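Tapirin (Caldicellulosiruptor hydrothermalis, PDB 6N2C) probably binds cellulose, helping the thermophilic bacterium adhere to plant biomass, through a zinc-containing C-terminal domain built as a beta-helix. Local coordinates at residues I478-V487 and P556-L564; F189-I200 and A537-L548. All coordinates share one frame; numbering follows the deposited sequence. Where two conformers were deposited one is given.

Interaction 1. Residues I478-V487 and P556-L564; sequences INGANYYSLV and PQPLIDYLL
Ile478 and Leu559 bring their CA atoms nearest, 6.3 Å apart, where the loop leading into strand 483-487 passes the first turn of helix 557-564. Strand and helix run almost parallel, with 11° between their directions and 10.2 Å between their axes, and Pro556 occupies the helix N-cap position.

Tyr483 supplies the aromatic part of the contact. Its CG is tucked between backbone N and carbonyl carbon (chi1 68°), which swings the ring back over its own turn: Gly480 N lies over one face and Pro556 CG over the other. The proline forms a CH-pi contact, CG standing 3.6 Å from the Tyr483 ring centroid and 14° off the ring normal. Ile478 divides its branches, CG2 resting 3.9 Å from Leu559 CB while CD1 reaches past it to Tyr562 CB at 3.7 Å. Ser485 ties this loop to the strand twice, its N donating to Asn479 OD1 at 2.9 Å and its OG to Ile478 O; the same OG lies against Leu559 CD2. Further along, Val487 CG2 meets Leu559 CD1 at 3.8 Å and Leu563 CD2 at 4.0 Å, sliding along the first leucine and crossing the second. Leu559 and Pro556 also touch Phe515 of the adjoining strand, whereas Leu486 turns the opposite way, toward helix 494-500.

No hydrogen bond spans the two segments; Tyr562 OH bonds to Glu473 instead. The chemistry implies an interface held by shape and apolar burial, in which helix 557-565 covers one face of a strand at the edge of the beta-helix.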
loop_
_atom_site.group_PDB
_atom_site.type_symbol
_atom_site.label_atom_id
_atom_site.label_comp_id
_atom_site.label_asym_id
_atom_site.label_seq_id
_atom_site.Cartn_x
_atom_site.Cartn_y
_atom_site.Cartn_z
ATOM N N ILE A 478 -22.191 -25.633 14.976
ATOM C CA ILE A 478 -22.434 -24.246 15.319
ATOM C C ILE A 478 -23.110 -23.608 14.123
ATOM O O ILE A 478 -22.551 -22.798 13.448
ATOM C CB ILE A 478 -21.216 -23.510 15.831
ATOM C CG1 ILE A 478 -20.590 -24.271 17.035
ATOM C CG2 ILE A 478 -21.594 -22.119 16.364
ATOM C CD1 ILE A 478 -19.353 -23.626 17.599
ATOM N N ASN A 479 -24.376 -23.981 13.919
ATOM C CA ASN A 479 -25.185 -23.550 12.790
ATOM C C ASN A 479 -26.469 -22.893 13.295
ATOM O O ASN A 479 -26.898 -23.109 14.466
ATOM C CB ASN A 479 -25.506 -24.720 11.886
ATOM C CG ASN A 479 -24.263 -25.534 11.550
ATOM O OD1 ASN A 479 -23.297 -24.972 11.042
ATOM N ND2 ASN A 479 -24.318 -26.865 11.782
ATOM N N GLY A 480 -27.069 -22.101 12.431
ATOM C CA GLY A 480 -28.311 -21.417 12.828
ATOM C C GLY A 480 -29.221 -21.278 11.621
ATOM O O GLY A 480 -28.948 -21.814 10.510
ATOM N N ALA A 481 -30.251 -20.472 11.788
ATOM C CA ALA A 481 -31.239 -20.369 10.722
ATOM C C ALA A 481 -30.592 -19.753 9.473
ATOM O O ALA A 481 -31.009 -20.062 8.362
ATOM C CB ALA A 481 -32.424 -19.506 11.160
ATOM N N ASN A 482 -29.739 -18.756 9.656
ATOM C CA ASN A 482 -29.151 -18.026 8.507
ATOM C C ASN A 482 -27.607 -18.314 8.373
ATOM O O ASN A 482 -26.913 -17.439 7.828
ATOM C CB ASN A 482 -29.405 -16.525 8.573
ATOM C CG ASN A 482 -28.841 -15.836 9.844
ATOM O OD1 ASN A 482 -28.646 -16.482 10.863
ATOM N ND2 ASN A 482 -28.739 -14.516 9.832
ATOM N N TYR A 483 -27.114 -19.427 8.950
ATOM C CA TYR A 483 -25.689 -19.698 8.865
ATOM C C TYR A 483 -25.239 -21.097 9.119
ATOM O O TYR A 483 -25.934 -21.905 9.787
ATOM C CB TYR A 483 -24.894 -18.802 9.760
ATOM C CG TYR A 483 -25.096 -19.047 11.264
ATOM C CD1 TYR A 483 -24.201 -19.858 11.991
ATOM C CD2 TYR A 483 -26.072 -18.352 12.001
ATOM C CE1 TYR A 483 -24.332 -20.043 13.386
ATOM C CE2 TYR A 483 -26.150 -18.493 13.406
ATOM C CZ TYR A 483 -25.333 -19.374 14.082
ATOM O OH TYR A 483 -25.395 -19.458 15.494
ATOM N N TYR A 484 -24.068 -21.423 8.533
ATOM C CA TYR A 484 -23.340 -22.608 8.831
ATOM C C TYR A 484 -21.919 -22.260 9.172
ATOM O O TYR A 484 -21.394 -21.288 8.664
ATOM C CB TYR A 484 -23.335 -23.587 7.669
ATOM C CG TYR A 484 -24.680 -24.193 7.363
ATOM C CD1 TYR A 484 -25.545 -23.571 6.467
ATOM C CD2 TYR A 484 -25.062 -25.384 7.943
ATOM C CE1 TYR A 484 -26.768 -24.125 6.172
ATOM C CE2 TYR A 484 -26.311 -25.947 7.675
ATOM C CZ TYR A 484 -27.150 -25.319 6.770
ATOM O OH TYR A 484 -28.372 -25.859 6.487
ATOM N N SER A 485 -21.356 -22.992 10.121
ATOM C CA SER A 485 -19.942 -22.812 10.562
ATOM C C SER A 485 -19.210 -24.124 10.415
ATOM O O SER A 485 -19.825 -25.196 10.395
ATOM C CB SER A 485 -19.819 -22.325 12.004
ATOM O OG SER A 485 -20.572 -21.146 12.302
ATOM N N LEU A 486 -17.874 -24.023 10.300
ATOM C CA LEU A 486 -16.983 -25.151 10.325
ATOM C C LEU A 486 -15.672 -24.712 10.937
ATOM O O LEU A 486 -15.043 -23.736 10.476
ATOM C CB LEU A 486 -16.801 -25.705 8.890
ATOM C CG LEU A 486 -15.686 -26.731 8.681
ATOM C CD1 LEU A 486 -16.035 -27.990 9.465
ATOM C CD2 LEU A 486 -15.309 -26.961 7.220
ATOM N N VAL A 487 -15.235 -25.483 11.979
ATOM C CA VAL A 487 -13.924 -25.392 12.576
ATOM C C VAL A 487 -13.301 -26.748 12.237
ATOM O O VAL A 487 -13.847 -27.751 12.679
ATOM C CB VAL A 487 -13.879 -25.121 14.091
ATOM C CG1 VAL A 487 -12.451 -24.777 14.548
ATOM C CG2 VAL A 487 -14.782 -23.905 14.476
ATOM N N PRO A 556 -20.888 -15.584 14.283
ATOM C CA PRO A 556 -21.971 -15.646 15.279
ATOM C C PRO A 556 -21.306 -15.804 16.696
ATOM O O PRO A 556 -20.246 -16.460 16.864
ATOM C CB PRO A 556 -22.724 -16.884 14.893
ATOM C CG PRO A 556 -22.414 -17.085 13.420
ATOM C CD PRO A 556 -21.026 -16.631 13.267
ATOM N N GLN A 557 -21.989 -15.249 17.686
ATOM C CA GLN A 557 -21.415 -15.248 19.017
ATOM C C GLN A 557 -21.095 -16.644 19.528
ATOM O O GLN A 557 -20.085 -16.762 20.193
ATOM C CB GLN A 557 -22.297 -14.439 19.999
ATOM C CG GLN A 557 -21.592 -14.189 21.338
ATOM C CD GLN A 557 -20.346 -13.349 21.172
ATOM O OE1 GLN A 557 -20.376 -12.287 20.593
ATOM N NE2 GLN A 557 -19.281 -13.793 21.750
ATOM N N PRO A 558 -21.911 -17.658 19.262
ATOM C CA PRO A 558 -21.597 -19.003 19.783
ATOM C C PRO A 558 -20.309 -19.558 19.131
ATOM O O PRO A 558 -19.527 -20.284 19.780
ATOM C CB PRO A 558 -22.753 -19.863 19.365
ATOM C CG PRO A 558 -23.820 -18.914 18.903
ATOM C CD PRO A 558 -23.288 -17.583 18.711
ATOM N N LEU A 559 -20.043 -19.086 17.923
ATOM C CA LEU A 559 -18.768 -19.522 17.250
ATOM C C LEU A 559 -17.612 -18.781 17.877
ATOM O O LEU A 559 -16.588 -19.401 18.144
ATOM C CB LEU A 559 -18.873 -19.365 15.721
ATOM C CG LEU A 559 -17.607 -19.664 14.872
ATOM C CD1 LEU A 559 -17.366 -21.178 15.037
ATOM C CD2 LEU A 559 -17.907 -19.300 13.436
ATOM N N ILE A 560 -17.690 -17.468 18.130
ATOM C CA ILE A 560 -16.669 -16.725 18.761
ATOM C C ILE A 560 -16.380 -17.319 20.171
ATOM O O ILE A 560 -15.235 -17.565 20.586
ATOM C CB ILE A 560 -17.047 -15.270 18.912
ATOM C CG1 ILE A 560 -17.143 -14.574 17.528
ATOM C CG2 ILE A 560 -16.123 -14.502 19.836
ATOM C CD1 ILE A 560 -17.684 -13.223 17.561
ATOM N N ASP A 561 -17.460 -17.590 20.907
ATOM C CA ASP A 561 -17.296 -18.148 22.251
ATOM C C ASP A 561 -16.528 -19.497 22.191
ATOM O O ASP A 561 -15.654 -19.739 23.026
ATOM C CB ASP A 561 -18.648 -18.430 22.900
ATOM C CG ASP A 561 -19.418 -17.137 23.226
ATOM O OD1 ASP A 561 -18.900 -16.014 23.181
ATOM O OD2 ASP A 561 -20.552 -17.368 23.532
ATOM N N TYR A 562 -16.855 -20.336 21.234
ATOM C CA TYR A 562 -16.136 -21.586 21.039
ATOM C C TYR A 562 -14.665 -21.366 20.734
ATOM O O TYR A 562 -13.737 -21.950 21.417
ATOM C CB TYR A 562 -16.731 -22.443 19.953
ATOM C CG TYR A 562 -16.021 -23.729 19.687
ATOM C CD1 TYR A 562 -16.198 -24.847 20.521
ATOM C CD2 TYR A 562 -15.045 -23.830 18.693
ATOM C CE1 TYR A 562 -15.510 -26.020 20.279
ATOM C CE2 TYR A 562 -14.295 -24.970 18.491
ATOM C CZ TYR A 562 -14.569 -26.086 19.238
ATOM O OH TYR A 562 -13.859 -27.202 19.052
ATOM N N LEU A 563 -14.396 -20.489 19.787
ATOM C CA LEU A 563 -13.018 -20.230 19.444
ATOM C C LEU A 563 -12.199 -19.660 20.602
ATOM O O LEU A 563 -11.003 -20.001 20.763
ATOM C CB LEU A 563 -12.876 -19.276 18.280
ATOM C CG LEU A 563 -13.481 -19.811 16.973
ATOM C CD1 LEU A 563 -13.554 -18.716 15.888
ATOM C CD2 LEU A 563 -12.783 -21.014 16.391
ATOM N N LEU A 564 -12.803 -18.833 21.417
ATOM C CA LEU A 564 -12.154 -18.283 22.532
ATOM C C LEU A 564 -11.902 -19.401 23.595
ATOM O O LEU A 564 -10.814 -19.384 24.209
ATOM C CB LEU A 564 -13.027 -17.188 23.214
ATOM C CG LEU A 564 -13.139 -15.849 22.475
ATOM C CD1 LEU A 564 -14.170 -14.884 23.089
ATOM C CD2 LEU A 564 -11.835 -15.118 22.518
#

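Interaction 2. Residues F189-I200 and A537-L548; sequences FSSDKIIFNNNI and ANGSLQFNGGNL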
loop_
_atom_site.group_PDB
_atom_site.type_symbol
_atom_site.label_atom_id
_atom_site.label_comp_id
_atom_site.label_asym_id
_atom_site.label_seq_id
_atom_site.Cartn_x
_atom_site.Cartn_y
_atom_site.Cartn_z
ATOM N N PHE A 189 -8.479 -14.358 6.194
ATOM C CA PHE A 189 -7.150 -14.536 6.826
ATOM C C PHE A 189 -6.510 -15.753 6.233
ATOM O O PHE A 189 -7.175 -16.796 6.117
ATOM C CB PHE A 189 -7.355 -14.780 8.275
ATOM C CG PHE A 189 -6.121 -15.032 9.023
ATOM C CD1 PHE A 189 -5.530 -16.311 8.979
ATOM C CD2 PHE A 189 -5.580 -14.097 9.864
ATOM C CE1 PHE A 189 -4.381 -16.594 9.769
ATOM C CE2 PHE A 189 -4.405 -14.373 10.622
ATOM C CZ PHE A 189 -3.779 -15.585 10.523
ATOM N N SER A 190 -5.227 -15.629 5.860
ATOM C CA SER A 190 -4.492 -16.842 5.495
ATOM C C SER A 190 -3.099 -16.785 6.074
ATOM O O SER A 190 -2.470 -15.735 5.969
ATOM C CB SER A 190 -4.407 -16.996 3.972
ATOM O OG SER A 190 -3.584 -18.146 3.638
ATOM N N SER A 191 -2.611 -17.913 6.626
ATOM C CA SER A 191 -1.225 -18.021 6.959
ATOM C C SER A 191 -0.349 -18.371 5.796
ATOM O O SER A 191 0.858 -18.549 6.027
ATOM C CB SER A 191 -0.973 -18.985 8.063
ATOM O OG SER A 191 -1.705 -18.695 9.195
ATOM N N ASP A 192 -0.916 -18.466 4.615
ATOM C CA ASP A 192 -0.088 -18.527 3.383
ATOM C C ASP A 192 -0.544 -17.498 2.402
ATOM O O ASP A 192 -0.438 -16.320 2.737
ATOM C CB ASP A 192 -0.087 -19.977 2.918
ATOM C CG ASP A 192 1.010 -20.281 1.847
ATOM O OD1 ASP A 192 1.816 -19.440 1.540
ATOM O OD2 ASP A 192 1.106 -21.455 1.490
ATOM N N LYS A 193 -1.044 -17.847 1.235
ATOM C CA LYS A 193 -1.449 -16.879 0.233
ATOM C C LYS A 193 -2.927 -16.611 0.184
ATOM O O LYS A 193 -3.705 -17.435 0.651
ATOM C CB LYS A 193 -1.101 -17.383 -1.169
ATOM C CG LYS A 193 0.411 -17.351 -1.443
ATOM C CD LYS A 193 0.728 -18.211 -2.669
ATOM C CE LYS A 193 2.204 -18.685 -2.701
ATOM N NZ LYS A 193 3.193 -17.608 -2.412
ATOM N N ILE A 194 -3.304 -15.482 -0.402
ATOM C CA ILE A 194 -4.662 -15.233 -0.798
ATOM C C ILE A 194 -4.686 -15.006 -2.302
ATOM O O ILE A 194 -4.108 -14.071 -2.764
ATOM C CB ILE A 194 -5.365 -14.105 -0.109
ATOM C CG1 ILE A 194 -5.394 -14.358 1.409
ATOM C CG2 ILE A 194 -6.803 -14.023 -0.572
ATOM C CD1 ILE A 194 -6.048 -13.196 2.174
ATOM N N ILE A 195 -5.272 -15.967 -3.006
ATOM C CA ILE A 195 -5.329 -15.953 -4.457
ATOM C C ILE A 195 -6.688 -15.718 -4.964
ATOM O O ILE A 195 -7.514 -16.632 -4.934
ATOM C CB ILE A 195 -4.667 -17.195 -5.095
ATOM C CG1 ILE A 195 -3.318 -17.472 -4.420
ATOM C CG2 ILE A 195 -4.528 -16.976 -6.608
ATOM C CD1 ILE A 195 -2.801 -18.844 -4.621
ATOM N N PHE A 196 -6.945 -14.497 -5.445
ATOM C CA PHE A 196 -8.247 -14.122 -5.916
ATOM C C PHE A 196 -8.394 -14.620 -7.395
ATOM O O PHE A 196 -7.649 -15.445 -7.844
ATOM C CB PHE A 196 -8.494 -12.642 -5.766
ATOM C CG PHE A 196 -8.700 -12.196 -4.318
ATOM C CD1 PHE A 196 -9.845 -12.590 -3.609
ATOM C CD2 PHE A 196 -7.827 -11.363 -3.691
ATOM C CE1 PHE A 196 -10.085 -12.169 -2.325
ATOM C CE2 PHE A 196 -8.081 -10.965 -2.356
ATOM C CZ PHE A 196 -9.190 -11.392 -1.684
ATOM N N ASN A 197 -9.474 -14.273 -8.005
ATOM C CA ASN A 197 -9.775 -14.683 -9.377
ATOM C C ASN A 197 -10.442 -13.510 -9.987
ATOM O O ASN A 197 -10.684 -12.488 -9.305
ATOM C CB ASN A 197 -10.637 -15.913 -9.382
ATOM C CG ASN A 197 -10.295 -16.848 -10.532
ATOM O OD1 ASN A 197 -10.093 -16.360 -11.647
ATOM N ND2 ASN A 197 -10.196 -18.189 -10.264
ATOM N N ASN A 198 -10.781 -13.621 -11.260
ATOM C CA ASN A 198 -11.277 -12.450 -11.957
ATOM C C ASN A 198 -12.651 -12.011 -11.438
ATOM O O ASN A 198 -13.497 -12.840 -11.088
ATOM C CB ASN A 198 -11.431 -12.706 -13.480
ATOM C CG ASN A 198 -10.176 -13.243 -14.122
ATOM O OD1 ASN A 198 -10.017 -14.430 -14.254
ATOM N ND2 ASN A 198 -9.240 -12.324 -14.518
ATOM N N ASN A 199 -12.872 -10.702 -11.459
ATOM C CA ASN A 199 -14.148 -10.080 -11.084
ATOM C C ASN A 199 -14.667 -10.470 -9.679
ATOM O O ASN A 199 -15.824 -10.879 -9.530
ATOM C CB ASN A 199 -15.157 -10.376 -12.161
ATOM C CG ASN A 199 -14.600 -9.985 -13.506
ATOM O OD1 ASN A 199 -14.166 -8.831 -13.668
ATOM N ND2 ASN A 199 -14.575 -10.894 -14.437
ATOM N N ILE A 200 -13.764 -10.439 -8.690
ATOM C CA ILE A 200 -14.164 -10.634 -7.289
ATOM C C ILE A 200 -14.295 -9.263 -6.698
ATOM O O ILE A 200 -13.425 -8.423 -6.916
ATOM C CB ILE A 200 -13.220 -11.624 -6.531
ATOM C CG1 ILE A 200 -13.341 -13.015 -7.269
ATOM C CG2 ILE A 200 -13.599 -11.713 -5.029
ATOM C CD1 ILE A 200 -12.671 -14.231 -6.681
ATOM N N ALA A 537 -7.936 -19.369 7.257
ATOM C CA ALA A 537 -7.194 -20.607 6.874
ATOM C C ALA A 537 -5.747 -20.539 7.209
ATOM O O ALA A 537 -5.065 -19.504 7.125
ATOM C CB ALA A 537 -7.411 -20.926 5.406
ATOM N N ASN A 538 -5.226 -21.693 7.688
ATOM C CA ASN A 538 -3.756 -21.758 7.902
ATOM C C ASN A 538 -3.065 -22.003 6.580
ATOM O O ASN A 538 -1.928 -21.546 6.403
ATOM C CB ASN A 538 -3.460 -22.902 8.835
ATOM C CG ASN A 538 -2.247 -22.665 9.686
ATOM O OD1 ASN A 538 -2.026 -21.572 10.248
ATOM N ND2 ASN A 538 -1.537 -23.761 9.939
ATOM N N GLY A 539 -3.718 -22.695 5.632
ATOM C CA GLY A 539 -3.216 -22.812 4.303
ATOM C C GLY A 539 -3.726 -21.682 3.457
ATOM O O GLY A 539 -4.343 -20.755 3.969
ATOM N N SER A 540 -3.443 -21.737 2.176
ATOM C CA SER A 540 -3.847 -20.683 1.280
ATOM C C SER A 540 -5.350 -20.614 1.060
ATOM O O SER A 540 -6.040 -21.641 1.027
ATOM C CB SER A 540 -3.199 -20.810 -0.116
ATOM O OG SER A 540 -1.809 -20.574 0.014
ATOM N N LEU A 541 -5.794 -19.405 0.797
ATOM C CA LEU A 541 -7.137 -19.157 0.411
ATOM C C LEU A 541 -7.221 -18.896 -1.092
ATOM O O LEU A 541 -6.765 -17.832 -1.606
ATOM C CB LEU A 541 -7.680 -17.964 1.198
ATOM C CG LEU A 541 -9.022 -17.478 0.789
ATOM C CD1 LEU A 541 -10.108 -18.541 0.921
ATOM C CD2 LEU A 541 -9.363 -16.291 1.641
ATOM N N GLN A 542 -7.846 -19.836 -1.791
ATOM C CA GLN A 542 -7.814 -19.805 -3.297
ATOM C C GLN A 542 -9.177 -19.815 -3.778
ATOM O O GLN A 542 -9.958 -20.716 -3.396
ATOM C CB GLN A 542 -7.037 -21.002 -3.804
ATOM C CG GLN A 542 -7.060 -21.210 -5.295
ATOM C CD GLN A 542 -5.673 -21.357 -5.899
ATOM O OE1 GLN A 542 -4.796 -22.083 -5.349
ATOM N NE2 GLN A 542 -5.442 -20.621 -7.007
ATOM N N PHE A 543 -9.513 -18.838 -4.602
ATOM C CA PHE A 543 -10.803 -18.772 -5.227
ATOM C C PHE A 543 -10.679 -19.447 -6.589
ATOM O O PHE A 543 -9.923 -18.967 -7.436
ATOM C CB PHE A 543 -11.288 -17.340 -5.351
ATOM C CG PHE A 543 -11.544 -16.733 -3.983
ATOM C CD1 PHE A 543 -10.504 -16.183 -3.205
ATOM C CD2 PHE A 543 -12.805 -16.807 -3.431
ATOM C CE1 PHE A 543 -10.727 -15.648 -1.940
ATOM C CE2 PHE A 543 -13.023 -16.299 -2.146
ATOM C CZ PHE A 543 -11.990 -15.724 -1.379
ATOM N N ASN A 544 -11.402 -20.553 -6.753
ATOM C CA ASN A 544 -11.278 -21.404 -7.979
ATOM C C ASN A 544 -12.147 -20.864 -9.100
ATOM O O ASN A 544 -12.036 -21.325 -10.244
ATOM C CB ASN A 544 -11.511 -22.863 -7.657
ATOM C CG ASN A 544 -10.307 -23.518 -6.919
ATOM O OD1 ASN A 544 -10.449 -24.475 -6.114
ATOM N ND2 ASN A 544 -9.123 -23.065 -7.249
ATOM N N GLY A 545 -12.968 -19.873 -8.760
ATOM C CA GLY A 545 -13.819 -19.142 -9.658
ATOM C C GLY A 545 -13.774 -17.659 -9.464
ATOM O O GLY A 545 -13.308 -17.154 -8.422
ATOM N N GLY A 546 -14.253 -16.930 -10.484
ATOM C CA GLY A 546 -14.471 -15.487 -10.325
ATOM C C GLY A 546 -15.936 -15.123 -10.226
ATOM O O GLY A 546 -16.762 -15.987 -9.968
ATOM N N ASN A 547 -16.248 -13.869 -10.536
ATOM C CA ASN A 547 -17.637 -13.346 -10.561
ATOM C C ASN A 547 -18.362 -13.593 -9.201
ATOM O O ASN A 547 -19.428 -14.214 -9.114
ATOM C CB ASN A 547 -18.392 -13.951 -11.709
ATOM C CG ASN A 547 -17.683 -13.690 -13.062
ATOM O OD1 ASN A 547 -17.281 -14.623 -13.763
ATOM N ND2 ASN A 547 -17.466 -12.445 -13.372
ATOM N N LEU A 548 -17.699 -13.142 -8.168
ATOM C CA LEU A 548 -18.103 -13.480 -6.781
ATOM C C LEU A 548 -18.052 -12.203 -5.964
ATOM O O LEU A 548 -17.056 -11.421 -6.019
ATOM C CB LEU A 548 -17.143 -14.561 -6.275
ATOM C CG LEU A 548 -17.041 -14.717 -4.724
ATOM C CD1 LEU A 548 -18.339 -15.306 -4.230
ATOM C CD2 LEU A 548 -15.948 -15.709 -4.393
HETATM O O HOH W 1 -0.813 -23.309 1.658
HETATM O O HOH W 2 -14.781 -13.820 -14.499
#
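Phe196 and Phe543 share one first torsion, CG anti to the carbonyl carbon (chi1 -72° and -66°), and this common setting lays their buried rings side by side. The planes are only 17° apart but slid past each other, so overlap is slight and Phe196 CE1 meets Phe543 CE1 at 3.6 Å. Ile200 CD1 packs on Phe543 CB at 3.7 Å, and Ile194 CG2 sits on one face of the Phe196 ring, toward its rim. Parallel backbone pairing carries this aromatic pair: Leu541 O accepts from Ile195 N at 2.8 Å, and Ile195 O from Phe543 N.

Beyond it the register shifts by one residue, and Asn197 spans the irregular turn. Its ND2 donates to Phe543 O at 2.9 Å, while its OD1 receives Asn198 N on a lone pair. With an alanine here, Phe543 O and Asn198 N would probably lose these amide partners. At the next corner a water joins Asn199 ND2 to Asn547 OD1, while Asn199 OD1 accepts from Asn220 N and its ND2 also bonds to Asn219 OD1. Such alignment of like residues, Phe beside Phe and Asn beside Asn, is characteristic of adjacent coils of a beta-helix, here far apart in sequence.

From the N terminus, residues 189-200 enter first and begin the run of coils that extends to strand 434-436. The chain then returns, and 478-487 contributes a strand at the other edge of the beta-helix. Residues 537-548 follow and dock beside 189-200, so interaction 2 closes a loop with 336 intervening residues and joins the late coil to the early one. Interaction 1 closes a shorter loop, bringing the last helix, 557-565, back onto the edge strand 483-488. The two loops cross rather than nest. The zinc ligands His530, Asp532 and Glu551 all fall within the shorter loop. Interactions 1 and 2 do not touch: their nearest atoms are about 9 Å apart.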